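PDB 3BJK: acyl-CoA thioester hydrolase HI0827 from Haemophilus influenzae Rd KW20, which probably hydrolyses the thioester bond of a broad range of acyl-coenzyme A substrates, working as a hotdog-fold hexamer built as a trimer of dimers. Local coordinates for residues G31-M42 against M66-V74; S90-V100 against Y112-A123. The protein carries 1 engineered substitution. All coordinates share one frame; numbering follows the deposited sequence.

Interaction 1. Residues G31-M42 against M66-V74; sequences GDIFGGWIMSQM and MNFIKPISV. With EDO (1,2-ethanediol), chain U.
Ile-72 carries one end of this contact, with its two branches turned to different partners. Its CG2 lies against Ile-33 CG1 at 3.7 Å, the two side chains slanting across each other. The longer branch, with CG1 anti to the carbonyl carbon (chi1 -61°) and CD1 extended beyond it, instead reaches up to the helix, where Ile-72 CD1 meets Ile-38 CD1 end to end at 3.6 Å. The same methyl also comes near the edge of the Trp-37 ring. A backbone bond ties Ile-72 to Ile-33: Ile-33 N donates to Ile-72 O at 2.9 Å in an almost straight line (N-H...O 178°), and a water accepts from Ile-72 N while donating to Ile-33 O. Beside this pair, Asp-32 runs alongside Pro-71.

At the other end, three sulfur and aromatic side chains come together. Met-39 lies at about a right angle to both Met-66 and Phe-68. With its CG anti to the carbonyl carbon and the chain extended at chi2 (-169°), Met-39 SD comes to 3.7 Å from Met-66 SD, while Met-39 CG sits at the edge of the Phe-68 ring, in its plane, 3.7 Å from Phe-68 CZ. The Met-39 sulfur is also at that edge, 5.3 Å from the centroid of the Phe-68 ring, a Met-aromatic contact. Farther along the helix, Met-42 CE touches Met-66 SD more loosely.

Gly-31 O accepts from a bound 1,2-ethanediol and from a water that also binds Val-74 N. Phe-68 and Met-39 reach a second subunit, and Met-66 and Asn-67 pair with a strand of that subunit, so the sheet continues across the interface. The end of strand 58-68 and the loop after it close over the start of helix 35-54, the long central helix that the curved antiparallel sheet wraps in a hotdog fold.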
loop_
_atom_site.group_PDB
_atom_site.type_symbol
_atom_site.label_atom_id
_atom_site.label_comp_id
_atom_site.label_asym_id
_atom_site.label_seq_id
_atom_site.Cartn_x
_atom_site.Cartn_y
_atom_site.Cartn_z
ATOM N N GLY C 31 2.959 -6.126 16.640
ATOM C CA GLY C 31 2.938 -7.334 15.816
ATOM C C GLY C 31 1.552 -7.872 15.544
ATOM O O GLY C 31 1.395 -8.729 14.692
ATOM N N ASP C 32 0.544 -7.323 16.215
ATOM C CA ASP C 32 -0.842 -7.698 15.945
ATOM C C ASP C 32 -1.345 -6.937 14.741
ATOM O O ASP C 32 -0.729 -5.949 14.330
ATOM C CB ASP C 32 -1.733 -7.371 17.137
ATOM C CG ASP C 32 -1.320 -8.099 18.397
ATOM O OD1 ASP C 32 -1.055 -9.301 18.332
ATOM O OD2 ASP C 32 -1.271 -7.448 19.449
ATOM N N ILE C 33 -2.477 -7.359 14.191
ATOM C CA ILE C 33 -3.125 -6.543 13.128
ATOM C C ILE C 33 -3.593 -5.138 13.632
ATOM O O ILE C 33 -4.261 -5.009 14.634
ATOM C CB ILE C 33 -4.267 -7.345 12.407
ATOM C CG1 ILE C 33 -3.683 -8.573 11.643
ATOM C CG2 ILE C 33 -5.110 -6.475 11.486
ATOM C CD1 ILE C 33 -2.686 -8.309 10.447
ATOM N N PHE C 34 -3.198 -4.104 12.892
ATOM C CA PHE C 34 -3.655 -2.710 13.132
ATOM C C PHE C 34 -5.210 -2.540 13.201
ATOM O O PHE C 34 -5.922 -2.976 12.325
ATOM C CB PHE C 34 -3.015 -1.813 12.015
ATOM C CG PHE C 34 -3.456 -0.392 12.045
ATOM C CD1 PHE C 34 -3.491 0.323 13.259
ATOM C CD2 PHE C 34 -3.764 0.277 10.861
ATOM C CE1 PHE C 34 -3.893 1.699 13.297
ATOM C CE2 PHE C 34 -4.140 1.634 10.881
ATOM C CZ PHE C 34 -4.206 2.356 12.121
ATOM N N GLY C 35 -5.711 -1.952 14.289
ATOM C CA GLY C 35 -7.145 -1.648 14.482
ATOM C C GLY C 35 -7.776 -0.921 13.304
ATOM O O GLY C 35 -8.912 -1.172 12.960
ATOM N N GLY C 36 -7.014 -0.028 12.685
ATOM C CA GLY C 36 -7.433 0.687 11.464
ATOM C C GLY C 36 -7.785 -0.219 10.309
ATOM O O GLY C 36 -8.731 0.044 9.578
ATOM N N TRP C 37 -7.037 -1.308 10.150
ATOM C CA TRP C 37 -7.307 -2.267 9.093
ATOM C C TRP C 37 -8.619 -2.979 9.417
ATOM O O TRP C 37 -9.413 -3.202 8.515
ATOM C CB TRP C 37 -6.139 -3.259 8.930
ATOM C CG TRP C 37 -6.374 -4.332 7.867
ATOM C CD1 TRP C 37 -6.112 -4.237 6.550
ATOM C CD2 TRP C 37 -6.977 -5.653 8.071
ATOM N NE1 TRP C 37 -6.477 -5.406 5.908
ATOM C CE2 TRP C 37 -6.974 -6.301 6.825
ATOM C CE3 TRP C 37 -7.478 -6.337 9.190
ATOM C CZ2 TRP C 37 -7.476 -7.598 6.643
ATOM C CZ3 TRP C 37 -7.936 -7.637 9.028
ATOM C CH2 TRP C 37 -7.932 -8.267 7.747
ATOM N N ILE C 38 -8.812 -3.355 10.683
ATOM C CA ILE C 38 -10.036 -4.063 11.123
ATOM C C ILE C 38 -11.265 -3.168 10.850
ATOM O O ILE C 38 -12.236 -3.601 10.257
ATOM C CB ILE C 38 -9.996 -4.503 12.650
ATOM C CG1 ILE C 38 -8.762 -5.361 12.940
ATOM C CG2 ILE C 38 -11.309 -5.213 13.042
ATOM C CD1 ILE C 38 -8.518 -5.716 14.423
ATOM N N MET C 39 -11.182 -1.903 11.276
ATOM C CA MET C 39 -12.250 -0.916 11.016
ATOM C C MET C 39 -12.610 -0.778 9.536
ATOM O O MET C 39 -13.822 -0.699 9.191
ATOM C CB MET C 39 -11.835 0.441 11.585
ATOM C CG MET C 39 -11.716 0.437 13.105
ATOM S SD MET C 39 -11.546 2.081 13.849
ATOM C CE MET C 39 -9.909 2.440 13.602
ATOM N N SER C 40 -11.580 -0.734 8.673
ATOM C CA SER C 40 -11.735 -0.665 7.221
ATOM C C SER C 40 -12.441 -1.873 6.672
ATOM O O SER C 40 -13.337 -1.722 5.821
ATOM C CB SER C 40 -10.388 -0.534 6.516
ATOM O OG SER C 40 -9.786 0.677 6.839
ATOM N N GLN C 41 -12.059 -3.075 7.155
ATOM C CA GLN C 41 -12.732 -4.338 6.745
ATOM C C GLN C 41 -14.213 -4.283 7.134
ATOM O O GLN C 41 -15.085 -4.572 6.336
ATOM C CB GLN C 41 -12.060 -5.570 7.418
ATOM C CG GLN C 41 -10.748 -5.907 6.863
ATOM C CD GLN C 41 -10.800 -6.409 5.421
ATOM O OE1 GLN C 41 -10.293 -5.748 4.577
ATOM N NE2 GLN C 41 -11.477 -7.546 5.142
ATOM N N MET C 42 -14.509 -3.890 8.367
ATOM C CA MET C 42 -15.916 -3.735 8.825
ATOM C C MET C 42 -16.661 -2.744 7.978
ATOM O O MET C 42 -17.766 -3.029 7.579
ATOM C CB MET C 42 -15.988 -3.332 10.288
ATOM C CG MET C 42 -15.431 -4.417 11.265
ATOM S SD MET C 42 -15.819 -4.116 12.998
ATOM C CE MET C 42 -14.709 -2.792 13.347
ATOM N N MET C 66 -18.032 0.679 18.486
ATOM C CA MET C 66 -17.159 -0.407 18.121
ATOM C C MET C 66 -16.464 -0.929 19.354
ATOM O O MET C 66 -16.133 -0.169 20.264
ATOM C CB MET C 66 -16.047 -0.023 17.181
ATOM C CG MET C 66 -16.406 0.705 16.024
ATOM S SD MET C 66 -14.875 0.901 15.037
ATOM C CE MET C 66 -15.429 2.228 13.953
ATOM N N ASN C 67 -16.268 -2.230 19.372
ATOM C CA ASN C 67 -15.586 -2.905 20.472
ATOM C C ASN C 67 -14.498 -3.778 19.908
ATOM O O ASN C 67 -14.770 -4.608 19.043
ATOM C CB ASN C 67 -16.575 -3.733 21.298
ATOM C CG ASN C 67 -17.606 -2.884 21.967
ATOM O OD1 ASN C 67 -17.312 -2.258 22.970
ATOM N ND2 ASN C 67 -18.809 -2.790 21.375
ATOM N N PHE C 68 -13.253 -3.559 20.359
ATOM C CA PHE C 68 -12.118 -4.374 19.985
ATOM C C PHE C 68 -11.961 -5.364 21.085
ATOM O O PHE C 68 -11.572 -5.017 22.194
ATOM C CB PHE C 68 -10.844 -3.533 19.771
ATOM C CG PHE C 68 -11.005 -2.493 18.693
ATOM C CD1 PHE C 68 -10.763 -2.818 17.364
ATOM C CD2 PHE C 68 -11.372 -1.189 19.020
ATOM C CE1 PHE C 68 -10.963 -1.867 16.338
ATOM C CE2 PHE C 68 -11.535 -0.220 17.998
ATOM C CZ PHE C 68 -11.355 -0.591 16.685
ATOM N N ILE C 69 -12.333 -6.609 20.817
ATOM C CA ILE C 69 -12.444 -7.616 21.904
ATOM C C ILE C 69 -11.174 -8.433 22.110
ATOM O O ILE C 69 -10.728 -8.614 23.237
ATOM C CB ILE C 69 -13.666 -8.564 21.660
ATOM C CG1 ILE C 69 -14.945 -7.732 21.495
ATOM C CG2 ILE C 69 -13.785 -9.547 22.787
ATOM C CD1 ILE C 69 -16.039 -8.364 20.626
ATOM N N LYS C 70 -10.620 -8.914 20.996
ATOM C CA LYS C 70 -9.444 -9.747 20.955
ATOM C C LYS C 70 -8.583 -9.289 19.800
ATOM O O LYS C 70 -9.099 -8.796 18.791
ATOM C CB LYS C 70 -9.833 -11.246 20.825
ATOM C CG LYS C 70 -10.659 -11.827 22.018
ATOM C CD LYS C 70 -11.588 -13.032 21.525
ATOM C CE LYS C 70 -12.829 -13.507 22.461
ATOM N NZ LYS C 70 -14.269 -13.360 21.800
ATOM N N PRO C 71 -7.263 -9.453 19.928
ATOM C CA PRO C 71 -6.399 -9.121 18.807
ATOM C C PRO C 71 -6.483 -10.109 17.627
ATOM O O PRO C 71 -6.818 -11.283 17.815
ATOM C CB PRO C 71 -5.004 -9.131 19.422
ATOM C CG PRO C 71 -5.083 -9.990 20.589
ATOM C CD PRO C 71 -6.505 -9.937 21.097
ATOM N N ILE C 72 -6.163 -9.633 16.438
ATOM C CA ILE C 72 -5.991 -10.513 15.273
ATOM C C ILE C 72 -4.528 -10.745 14.988
ATOM O O ILE C 72 -3.717 -9.852 15.121
ATOM C CB ILE C 72 -6.691 -9.908 13.987
ATOM C CG1 ILE C 72 -8.175 -9.748 14.199
ATOM C CG2 ILE C 72 -6.414 -10.785 12.755
ATOM C CD1 ILE C 72 -8.878 -9.096 13.096
ATOM N N SER C 73 -4.170 -11.970 14.617
ATOM C CA SER C 73 -2.799 -12.327 14.316
ATOM C C SER C 73 -2.572 -12.456 12.811
ATOM O O SER C 73 -3.450 -12.845 12.062
ATOM C CB SER C 73 -2.422 -13.651 14.964
ATOM O OG SER C 73 -2.417 -13.491 16.368
ATOM N N VAL C 74 -1.351 -12.203 12.396
ATOM C CA VAL C 74 -0.926 -12.525 11.023
ATOM C C VAL C 74 -1.225 -13.998 10.685
ATOM O O VAL C 74 -0.899 -14.903 11.447
ATOM C CB VAL C 74 0.594 -12.228 10.810
ATOM C CG1 VAL C 74 1.065 -12.705 9.453
ATOM C CG2 VAL C 74 0.837 -10.747 10.937
HETATM C C1 EDO U . 4.467 -9.614 11.427
HETATM O O1 EDO U . 4.585 -10.839 10.682
HETATM C C2 EDO U . 4.662 -9.867 12.927
HETATM O O2 EDO U . 3.426 -10.083 13.608
HETATM O O HOH W 1 0.518 -11.648 14.447
HETATM O O HOH W 2 -5.448 -6.896 16.280
#

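Interaction 2. Residues S90-V100 against Y112-A123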
loop_
_atom_site.group_PDB
_atom_site.type_symbol
_atom_site.label_atom_id
_atom_site.label_comp_id
_atom_site.label_asym_id
_atom_site.label_seq_id
_atom_site.Cartn_x
_atom_site.Cartn_y
_atom_site.Cartn_z
ATOM N N SER C 90 -33.990 6.187 3.839
ATOM C CA SER C 90 -32.707 6.241 3.170
ATOM C C SER C 90 -31.596 5.571 3.991
ATOM O O SER C 90 -30.557 5.166 3.447
ATOM C CB SER C 90 -32.352 7.707 2.877
ATOM O OG SER C 90 -32.269 8.486 4.087
ATOM N N SER C 91 -31.807 5.417 5.297
ATOM C CA SER C 91 -30.709 4.888 6.169
ATOM C C SER C 91 -30.772 3.348 6.344
ATOM O O SER C 91 -31.844 2.718 6.255
ATOM C CB SER C 91 -30.743 5.550 7.538
ATOM O OG SER C 91 -31.968 5.257 8.164
ATOM N N ILE C 92 -29.617 2.746 6.588
ATOM C CA ILE C 92 -29.515 1.336 6.830
ATOM C C ILE C 92 -28.555 1.144 8.000
ATOM O O ILE C 92 -27.411 1.582 7.937
ATOM C CB ILE C 92 -28.920 0.628 5.598
ATOM C CG1 ILE C 92 -29.796 0.902 4.391
ATOM C CG2 ILE C 92 -28.834 -0.858 5.809
ATOM C CD1 ILE C 92 -29.109 0.824 3.143
ATOM N N LYS C 93 -29.006 0.460 9.038
ATOM C CA LYS C 93 -28.192 0.267 10.256
ATOM C C LYS C 93 -27.773 -1.217 10.248
ATOM O O LYS C 93 -28.626 -2.092 10.078
ATOM C CB LYS C 93 -29.063 0.653 11.456
ATOM C CG LYS C 93 -28.459 0.549 12.860
ATOM C CD LYS C 93 -29.462 1.047 13.903
ATOM C CE LYS C 93 -28.839 1.043 15.287
ATOM N NZ LYS C 93 -29.802 1.283 16.386
ATOM N N ILE C 94 -26.475 -1.497 10.386
ATOM C CA ILE C 94 -25.970 -2.837 10.223
ATOM C C ILE C 94 -25.037 -3.110 11.405
ATOM O O ILE C 94 -24.143 -2.318 11.667
ATOM C CB ILE C 94 -25.224 -3.064 8.874
ATOM C CG1 ILE C 94 -26.208 -3.003 7.718
ATOM C CG2 ILE C 94 -24.490 -4.431 8.907
ATOM C CD1 ILE C 94 -25.660 -2.893 6.429
ATOM N N LYS C 95 -25.276 -4.198 12.129
ATOM C CA LYS C 95 -24.267 -4.708 13.089
ATOM C C LYS C 95 -23.267 -5.640 12.376
ATOM O O LYS C 95 -23.667 -6.606 11.688
ATOM C CB LYS C 95 -24.937 -5.413 14.244
ATOM C CG LYS C 95 -23.961 -5.759 15.431
ATOM C CD LYS C 95 -24.673 -6.612 16.420
ATOM C CE LYS C 95 -23.836 -6.853 17.692
ATOM N NZ LYS C 95 -22.437 -6.584 17.471
ATOM N N VAL C 96 -21.975 -5.346 12.523
ATOM C CA VAL C 96 -20.889 -6.157 11.953
ATOM C C VAL C 96 -20.122 -6.843 13.080
ATOM O O VAL C 96 -19.819 -6.197 14.094
ATOM C CB VAL C 96 -19.940 -5.252 11.123
ATOM C CG1 VAL C 96 -18.740 -6.028 10.559
ATOM C CG2 VAL C 96 -20.715 -4.571 10.010
ATOM N N GLU C 97 -19.932 -8.164 12.974
ATOM C CA GLU C 97 -19.013 -8.906 13.823
ATOM C C GLU C 97 -17.862 -9.442 12.974
ATOM O O GLU C 97 -18.072 -9.963 11.837
ATOM C CB GLU C 97 -19.661 -10.090 14.444
ATOM C CG GLU C 97 -20.893 -9.800 15.297
ATOM C CD GLU C 97 -21.382 -11.038 16.049
ATOM O OE1 GLU C 97 -21.188 -12.192 15.567
ATOM O OE2 GLU C 97 -21.986 -10.861 17.135
ATOM N N VAL C 98 -16.659 -9.251 13.513
ATOM C CA VAL C 98 -15.407 -9.825 12.982
ATOM C C VAL C 98 -14.991 -11.040 13.734
ATOM O O VAL C 98 -14.897 -11.031 14.960
ATOM C CB VAL C 98 -14.252 -8.823 12.952
ATOM C CG1 VAL C 98 -13.081 -9.429 12.216
ATOM C CG2 VAL C 98 -14.674 -7.529 12.275
ATOM N N TRP C 99 -14.817 -12.116 12.967
ATOM C CA TRP C 99 -14.493 -13.406 13.473
ATOM C C TRP C 99 -13.205 -13.864 12.776
ATOM O O TRP C 99 -12.980 -13.579 11.597
ATOM C CB TRP C 99 -15.633 -14.393 13.164
ATOM C CG TRP C 99 -16.872 -14.250 14.031
ATOM C CD1 TRP C 99 -17.868 -13.297 13.928
ATOM C CD2 TRP C 99 -17.247 -15.104 15.084
ATOM N NE1 TRP C 99 -18.812 -13.518 14.867
ATOM C CE2 TRP C 99 -18.468 -14.616 15.603
ATOM C CE3 TRP C 99 -16.666 -16.247 15.663
ATOM C CZ2 TRP C 99 -19.108 -15.218 16.670
ATOM C CZ3 TRP C 99 -17.311 -16.848 16.732
ATOM C CH2 TRP C 99 -18.530 -16.335 17.217
ATOM N N VAL C 100 -12.400 -14.573 13.533
ATOM C CA VAL C 100 -11.161 -15.197 13.071
ATOM C C VAL C 100 -11.294 -16.728 13.101
ATOM O O VAL C 100 -11.990 -17.309 13.951
ATOM C CB VAL C 100 -9.965 -14.741 13.977
ATOM C CG1 VAL C 100 -8.856 -15.713 14.011
ATOM C CG2 VAL C 100 -9.484 -13.321 13.587
ATOM N N TYR C 112 -13.333 -17.484 16.849
ATOM C CA TYR C 112 -13.947 -16.590 17.819
ATOM C C TYR C 112 -14.084 -15.154 17.336
ATOM O O TYR C 112 -13.444 -14.753 16.362
ATOM C CB TYR C 112 -13.177 -16.626 19.138
ATOM C CG TYR C 112 -11.721 -16.378 18.956
ATOM C CD1 TYR C 112 -11.204 -15.093 18.889
ATOM C CD2 TYR C 112 -10.856 -17.437 18.824
ATOM C CE1 TYR C 112 -9.849 -14.888 18.724
ATOM C CE2 TYR C 112 -9.516 -17.254 18.638
ATOM C CZ TYR C 112 -8.998 -15.989 18.602
ATOM O OH TYR C 112 -7.619 -15.864 18.425
ATOM N N CYS C 113 -14.975 -14.429 18.022
ATOM C CA CYS C 113 -15.341 -13.057 17.661
ATOM C C CYS C 113 -14.266 -12.138 18.236
ATOM O O CYS C 113 -13.956 -12.218 19.415
ATOM C CB CYS C 113 -16.714 -12.690 18.246
ATOM S SG CYS C 113 -17.172 -11.110 17.671
ATOM N N VAL C 114 -13.643 -11.357 17.382
ATOM C CA VAL C 114 -12.584 -10.439 17.788
ATOM C C VAL C 114 -13.029 -8.985 17.891
ATOM O O VAL C 114 -12.449 -8.249 18.663
ATOM C CB VAL C 114 -11.317 -10.555 16.845
ATOM C CG1 VAL C 114 -10.711 -11.897 17.023
ATOM C CG2 VAL C 114 -11.642 -10.306 15.383
ATOM N N THR C 115 -14.043 -8.588 17.120
ATOM C CA THR C 115 -14.444 -7.171 16.980
ATOM C C THR C 115 -15.926 -7.078 16.588
ATOM O O THR C 115 -16.503 -8.004 15.913
ATOM C CB THR C 115 -13.604 -6.401 15.852
ATOM O OG1 THR C 115 -12.242 -6.842 15.821
ATOM C CG2 THR C 115 -13.616 -4.911 16.078
ATOM N N ASP C 116 -16.586 -6.012 17.073
ATOM C CA ASP C 116 -17.930 -5.702 16.604
ATOM C C ASP C 116 -18.108 -4.203 16.407
ATOM O O ASP C 116 -17.272 -3.413 16.810
ATOM C CB ASP C 116 -19.018 -6.301 17.471
ATOM C CG ASP C 116 -19.092 -5.721 18.894
ATOM O OD1 ASP C 116 -18.902 -4.504 19.162
ATOM O OD2 ASP C 116 -19.386 -6.533 19.765
ATOM N N ALA C 117 -19.188 -3.846 15.732
ATOM C CA ALA C 117 -19.525 -2.448 15.521
ATOM C C ALA C 117 -20.979 -2.344 15.024
ATOM O O ALA C 117 -21.536 -3.290 14.438
ATOM C CB ALA C 117 -18.574 -1.846 14.537
ATOM N N VAL C 118 -21.576 -1.179 15.206
ATOM C CA VAL C 118 -22.866 -0.893 14.555
ATOM C C VAL C 118 -22.703 0.350 13.673
ATOM O O VAL C 118 -22.406 1.424 14.201
ATOM C CB VAL C 118 -23.952 -0.661 15.615
ATOM C CG1 VAL C 118 -25.283 -0.272 14.925
ATOM C CG2 VAL C 118 -24.104 -1.929 16.472
ATOM N N PHE C 119 -22.862 0.149 12.357
ATOM C CA PHE C 119 -22.682 1.145 11.304
ATOM C C PHE C 119 -24.026 1.620 10.872
ATOM O O PHE C 119 -24.978 0.851 10.859
ATOM C CB PHE C 119 -22.026 0.538 10.054
ATOM C CG PHE C 119 -20.520 0.396 10.150
ATOM C CD1 PHE C 119 -19.942 -0.632 10.885
ATOM C CD2 PHE C 119 -19.692 1.252 9.451
ATOM C CE1 PHE C 119 -18.567 -0.715 10.984
ATOM C CE2 PHE C 119 -18.375 1.157 9.529
ATOM C CZ PHE C 119 -17.789 0.170 10.296
ATOM N N THR C 120 -24.080 2.876 10.481
ATOM C CA THR C 120 -25.219 3.461 9.765
ATOM C C THR C 120 -24.758 4.038 8.404
ATOM O O THR C 120 -23.845 4.880 8.314
ATOM C CB THR C 120 -25.916 4.594 10.588
ATOM O OG1 THR C 120 -26.091 4.181 11.950
ATOM C CG2 THR C 120 -27.215 5.032 9.925
ATOM N N PHE C 121 -25.468 3.627 7.363
ATOM C CA PHE C 121 -25.226 4.063 6.008
ATOM C C PHE C 121 -26.426 4.812 5.499
ATOM O O PHE C 121 -27.521 4.619 5.984
ATOM C CB PHE C 121 -25.047 2.838 5.104
ATOM C CG PHE C 121 -23.936 1.941 5.544
ATOM C CD1 PHE C 121 -22.636 2.173 5.106
ATOM C CD2 PHE C 121 -24.172 0.926 6.434
ATOM C CE1 PHE C 121 -21.607 1.399 5.499
ATOM C CE2 PHE C 121 -23.107 0.125 6.867
ATOM C CZ PHE C 121 -21.824 0.363 6.373
ATOM N N VAL C 122 -26.208 5.667 4.509
ATOM C CA VAL C 122 -27.288 6.358 3.850
ATOM C C VAL C 122 -27.127 6.171 2.333
ATOM O O VAL C 122 -26.046 6.363 1.794
ATOM C CB VAL C 122 -27.336 7.855 4.268
ATOM C CG1 VAL C 122 -28.411 8.600 3.505
ATOM C CG2 VAL C 122 -27.568 7.941 5.783
ATOM N N ALA C 123 -28.189 5.695 1.710
ATOM C CA ALA C 123 -28.337 5.651 0.271
ATOM C C ALA C 123 -28.227 7.063 -0.366
ATOM O O ALA C 123 -28.853 8.017 0.090
ATOM C CB ALA C 123 -29.685 5.036 -0.059
HETATM O O HOH W 3 -20.957 -8.686 19.384
#
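Tyr-112 opens the pairing by exchanging backbone bonds with Val-100. Next comes Cys-113, which lies over the face of the Trp-99 indole: its CB is 3.9 Å from the centroid of the six-membered ring in a CH-pi contact, and SG, anti to the backbone N (chi1 -175°), stands over the five-membered ring. Trp-99 NE1 donates to Glu-97 OE1 at 2.8 Å, which helps to fix the indole's rotation.

At Val-98 the register slips by one, and Val-114 and Thr-115 share this single partner in a classic beta bulge. Val-98 O takes a short bond from Val-114 N (2.7 Å) and a weak one from Thr-115 N, and Val-114 CG2 packs on Val-98 CG1 at 3.6 Å. Asp-116 forms a long salt bridge with Lys-95, NZ to OD2 3.8 Å, supplemented by a water; its OD1 binds Asn-67.

From Ala-117 on, the antiparallel register is regular. Val-118 touches the aliphatic chains of Lys-93 and Lys-95, Phe-119 meets Val-96, and Phe-121 crosses Ile-94 at about a right angle. Ala-123 N closes the run on Ser-90 O.

Strands 77-87 and 58-68 flank this hairpin in the sheet, and helix 35-54 packs on Val-98, Thr-115 and Phe-121.

How the interactions relate
Interaction 1 comes first along the chain and is complete before interaction 2 begins; their centres lie 14 Å apart. Both reach the same antiparallel sheet, in which strand 58-68 lies next to strand 111-123. They meet directly: Lys-70 NZ probably hydrogen-bonds Cys-113 O at 2.7 Å, Ile-69 N probably does the same with Val-114 O, and Ile-38 CG2 packs on Thr-115 OG1. Helix 35-54 is common to both, held at its start by interaction 1 and resting on the hairpin of interaction 2. The hairpin stays inside the subunit, near the chain centre, whereas interaction 1 lies at the subunit boundary, where the end of strand 58-68 carries the sheet into a second subunit.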